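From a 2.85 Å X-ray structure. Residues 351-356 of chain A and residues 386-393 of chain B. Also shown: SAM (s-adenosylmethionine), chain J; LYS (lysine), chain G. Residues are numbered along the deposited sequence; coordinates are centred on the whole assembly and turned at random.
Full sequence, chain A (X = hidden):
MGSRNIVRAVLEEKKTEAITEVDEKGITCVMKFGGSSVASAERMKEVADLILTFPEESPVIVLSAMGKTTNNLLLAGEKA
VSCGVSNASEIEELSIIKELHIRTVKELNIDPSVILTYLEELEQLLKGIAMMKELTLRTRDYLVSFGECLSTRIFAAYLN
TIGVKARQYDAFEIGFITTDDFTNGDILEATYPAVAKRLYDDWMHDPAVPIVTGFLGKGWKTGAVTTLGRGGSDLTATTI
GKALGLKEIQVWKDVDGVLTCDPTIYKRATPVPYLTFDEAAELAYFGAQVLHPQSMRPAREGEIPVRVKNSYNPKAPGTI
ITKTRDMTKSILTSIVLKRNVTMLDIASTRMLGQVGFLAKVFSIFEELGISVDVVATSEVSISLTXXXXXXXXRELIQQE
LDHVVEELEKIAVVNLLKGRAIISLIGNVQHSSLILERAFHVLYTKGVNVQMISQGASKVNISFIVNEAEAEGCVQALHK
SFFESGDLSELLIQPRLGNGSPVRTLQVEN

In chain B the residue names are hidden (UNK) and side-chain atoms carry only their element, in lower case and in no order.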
# COMPACT_ATOMS: atom_id res chain seq x y z
N MET A 351 -6.14 6.97 -11.36
CA MET A 351 -4.86 6.74 -10.69
C MET A 351 -3.87 5.88 -11.51
O MET A 351 -2.67 5.96 -11.29
CB MET A 351 -5.06 6.16 -9.28
CG MET A 351 -5.64 4.75 -9.23
SD MET A 351 -5.63 4.07 -7.56
CE MET A 351 -6.93 5.02 -6.78
N LEU A 352 -4.39 5.08 -12.44
CA LEU A 352 -3.54 4.24 -13.28
C LEU A 352 -2.75 5.10 -14.26
O LEU A 352 -3.28 5.55 -15.28
CB LEU A 352 -4.37 3.18 -14.02
CG LEU A 352 -3.68 1.91 -14.55
CD1 LEU A 352 -4.69 0.96 -15.14
CD2 LEU A 352 -2.58 2.21 -15.57
N GLY A 353 -1.48 5.33 -13.94
CA GLY A 353 -0.61 6.18 -14.75
C GLY A 353 -0.55 7.64 -14.33
O GLY A 353 -0.02 8.47 -15.07
N GLN A 354 -1.10 7.97 -13.16
CA GLN A 354 -1.06 9.34 -12.65
C GLN A 354 -0.03 9.50 -11.55
O GLN A 354 0.09 8.66 -10.67
CB GLN A 354 -2.43 9.77 -12.12
CG GLN A 354 -2.49 11.26 -11.77
CD GLN A 354 -3.85 11.71 -11.27
OE1 GLN A 354 -4.14 11.67 -10.08
NE2 GLN A 354 -4.69 12.17 -12.20
N VAL A 355 0.73 10.60 -11.61
CA VAL A 355 1.63 10.98 -10.52
C VAL A 355 0.80 11.70 -9.46
O VAL A 355 0.02 12.59 -9.77
CB VAL A 355 2.78 11.91 -11.02
CG1 VAL A 355 3.67 12.35 -9.87
CG2 VAL A 355 3.62 11.22 -12.09
N GLY A 356 0.96 11.29 -8.20
CA GLY A 356 0.41 12.07 -7.07
C GLY A 356 -0.95 11.70 -6.50
O GLY A 356 -1.50 12.45 -5.69
N UNK B 386 7.29 0.73 -9.13
CA UNK B 386 7.05 1.90 -9.98
C UNK B 386 6.33 1.45 -11.24
O UNK B 386 6.56 0.34 -11.72
c UNK B 386 10.74 3.09 -9.66
c UNK B 386 8.36 2.60 -10.32
c UNK B 386 8.83 3.87 -8.23
c UNK B 386 9.33 2.78 -9.16
N UNK B 387 5.46 2.30 -11.79
CA UNK B 387 4.77 2.00 -13.04
C UNK B 387 5.72 1.31 -14.02
O UNK B 387 6.88 1.71 -14.13
o UNK B 387 2.40 3.11 -12.19
c UNK B 387 2.92 3.74 -13.13
c UNK B 387 4.25 3.29 -13.69
o UNK B 387 2.39 4.75 -13.64
N UNK B 388 5.24 0.27 -14.72
CA UNK B 388 6.05 -0.34 -15.78
C UNK B 388 6.47 0.70 -16.81
O UNK B 388 5.68 1.56 -17.17
c UNK B 388 5.09 -1.36 -16.41
c UNK B 388 3.94 -0.40 -14.57
c UNK B 388 4.13 -1.68 -15.32
N UNK B 389 7.72 0.61 -17.27
CA UNK B 389 8.27 1.62 -18.19
C UNK B 389 7.48 1.76 -19.50
O UNK B 389 7.40 2.86 -20.05
c UNK B 389 9.73 1.33 -18.50
o UNK B 389 9.86 0.08 -19.16
N UNK B 390 6.90 0.66 -19.98
CA UNK B 390 6.11 0.66 -21.22
C UNK B 390 4.86 1.55 -21.12
O UNK B 390 4.26 1.91 -22.13
c UNK B 390 3.65 -3.35 -21.74
c UNK B 390 5.05 -1.60 -20.57
n UNK B 390 2.28 -3.82 -22.10
c UNK B 390 3.64 -2.02 -20.98
c UNK B 390 5.75 -0.77 -21.64
N UNK B 391 4.49 1.90 -19.89
CA UNK B 391 3.38 2.80 -19.62
C UNK B 391 3.78 4.25 -19.86
O UNK B 391 2.93 5.14 -19.89
c UNK B 391 1.49 2.81 -17.78
c UNK B 391 1.37 2.84 -16.27
c UNK B 391 0.68 1.66 -18.36
c UNK B 391 2.96 2.64 -18.16
N UNK B 392 5.08 4.47 -20.02
CA UNK B 392 5.64 5.81 -20.19
C UNK B 392 6.50 5.90 -21.45
O UNK B 392 6.45 5.01 -22.31
c UNK B 392 3.83 9.72 -17.25
c UNK B 392 6.43 6.20 -18.94
c UNK B 392 5.29 5.41 -16.78
c UNK B 392 5.55 6.35 -17.73
c UNK B 392 3.30 8.13 -15.50
c UNK B 392 4.81 7.52 -17.35
c UNK B 392 4.12 7.21 -16.15
c UNK B 392 4.65 8.80 -17.90
n UNK B 392 4.43 5.91 -15.83
c UNK B 392 3.16 9.37 -16.06
N UNK B 393 7.28 6.96 -21.58
CA UNK B 393 8.03 7.21 -22.81
C UNK B 393 9.47 6.69 -22.76
O UNK B 393 10.11 6.53 -23.80
c UNK B 393 8.02 8.71 -23.12
o UNK B 393 8.62 9.44 -22.07
N SAM J . 10.15 15.85 -13.14
CA SAM J . 11.28 15.95 -14.06
C SAM J . 10.94 16.80 -15.29
O SAM J . 9.80 16.83 -15.76
OXT SAM J . 11.80 17.50 -15.83
CB SAM J . 11.81 14.56 -14.44
CG SAM J . 10.99 13.72 -15.43
SD SAM J . 9.75 12.64 -14.65
CE SAM J . 10.75 11.34 -13.89
C5' SAM J . 8.93 11.82 -16.04
C4' SAM J . 9.80 11.12 -17.09
O4' SAM J . 10.21 9.84 -16.66
C3' SAM J . 9.01 10.89 -18.37
O3' SAM J . 9.88 11.08 -19.47
C2' SAM J . 8.57 9.43 -18.31
O2' SAM J . 8.56 8.84 -19.59
C1' SAM J . 9.62 8.79 -17.43
N9 SAM J . 9.11 7.71 -16.53
C8 SAM J . 9.54 6.40 -16.56
N7 SAM J . 8.89 5.69 -15.61
C5 SAM J . 8.05 6.54 -14.96
C6 SAM J . 7.16 6.34 -13.90
N6 SAM J . 7.03 5.13 -13.35
N1 SAM J . 6.42 7.40 -13.43
C2 SAM J . 6.56 8.65 -14.01
N3 SAM J . 7.44 8.84 -15.05
C4 SAM J . 8.18 7.80 -15.53
N LYS G . -1.03 8.27 -8.23
CA LYS G . -0.42 6.98 -7.88
C LYS G . 1.07 7.24 -7.87
O LYS G . 1.53 8.37 -7.67
CB LYS G . -0.77 5.91 -8.92
CG LYS G . -0.89 4.47 -8.37
CD LYS G . -2.22 4.18 -7.70
CE LYS G . -2.27 2.75 -7.13
NZ LYS G . -2.24 1.66 -8.16
OXT LYS G . 1.85 6.32 -8.07
O HOH W 1 -0.28 3.66 -11.67

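Position 386 has four side-chain carbons, forked at the second, and they lie far from the chain A stretch. This is leucine, L386(B).

Position 387 carries two carbons, the second bearing two oxygens. The group is a short carboxylate, and its CA-to-CB bond points toward chain A. One oxygen lies 3.5 Å from CA of G353(A). The residue is aspartate, D387(B), and that oxygen is OD2. Its OD1 accepts a hydrogen bond from water 1 at 2.8 Å. The same water accepts one from N of G353(A) at 3.1 Å, so it bridges the two chains.

Position 388 has three carbons that close a ring onto the backbone N. Only proline does this: P388(B). It does not reach the chain A stretch.

Position 389 has one carbon, then one oxygen, and no contact with the chain A stretch. It is serine, S389(B), and it opens a short 3-10 segment.

Position 390 has four carbons in a row ending in nitrogen. This is lysine, K390(B). It is exposed and stays clear of the chain A stretch.

Position 391 again has four carbons forked at the second. Its CA-to-CB bond points toward chain A, and one terminal carbon lies 4.1 Å from CD2 of L352(A). The residue is leucine, L391(B), and that carbon is CD2. The same CD2 is 4.2 Å from CA of G353(A).

Position 392 has one carbon, then fused five- and six-membered rings holding eight carbons and one nitrogen. A ring carbon lies 3.4 Å from O of G353(A). This is tryptophan, W392(B), and the carbon is CZ2. Its CH2 is 4.4 Å from CG2 of V355(A). NE1 donates a hydrogen bond to OD2 of D387(B) at 3.2 Å, which ties the indole to the carboxylate. The SAM adenine lies over one ring face.

Position 393 has one carbon, then one oxygen. It is serine, S393(B). It misses the chain A stretch but holds SAM: its N donates to SAM O2' at 3.0 Å, and its OG is hydrogen-bonded to SAM O2' at 2.6 Å.

The contact is small and centres on G353(A), in the type II turn from M351(A) to Q354(A). Its backbone angles call for glycine. No direct hydrogen bond joins the stretches; apolar packing and the water link them. At the end of the turn and just after it, chain A binds free lysine: LYS N donates to O of Q354(A) at 2.7 Å, and N of G356(A) donates to LYS O at 3.0 Å.

Chain B (386-393) LDPSKLWS
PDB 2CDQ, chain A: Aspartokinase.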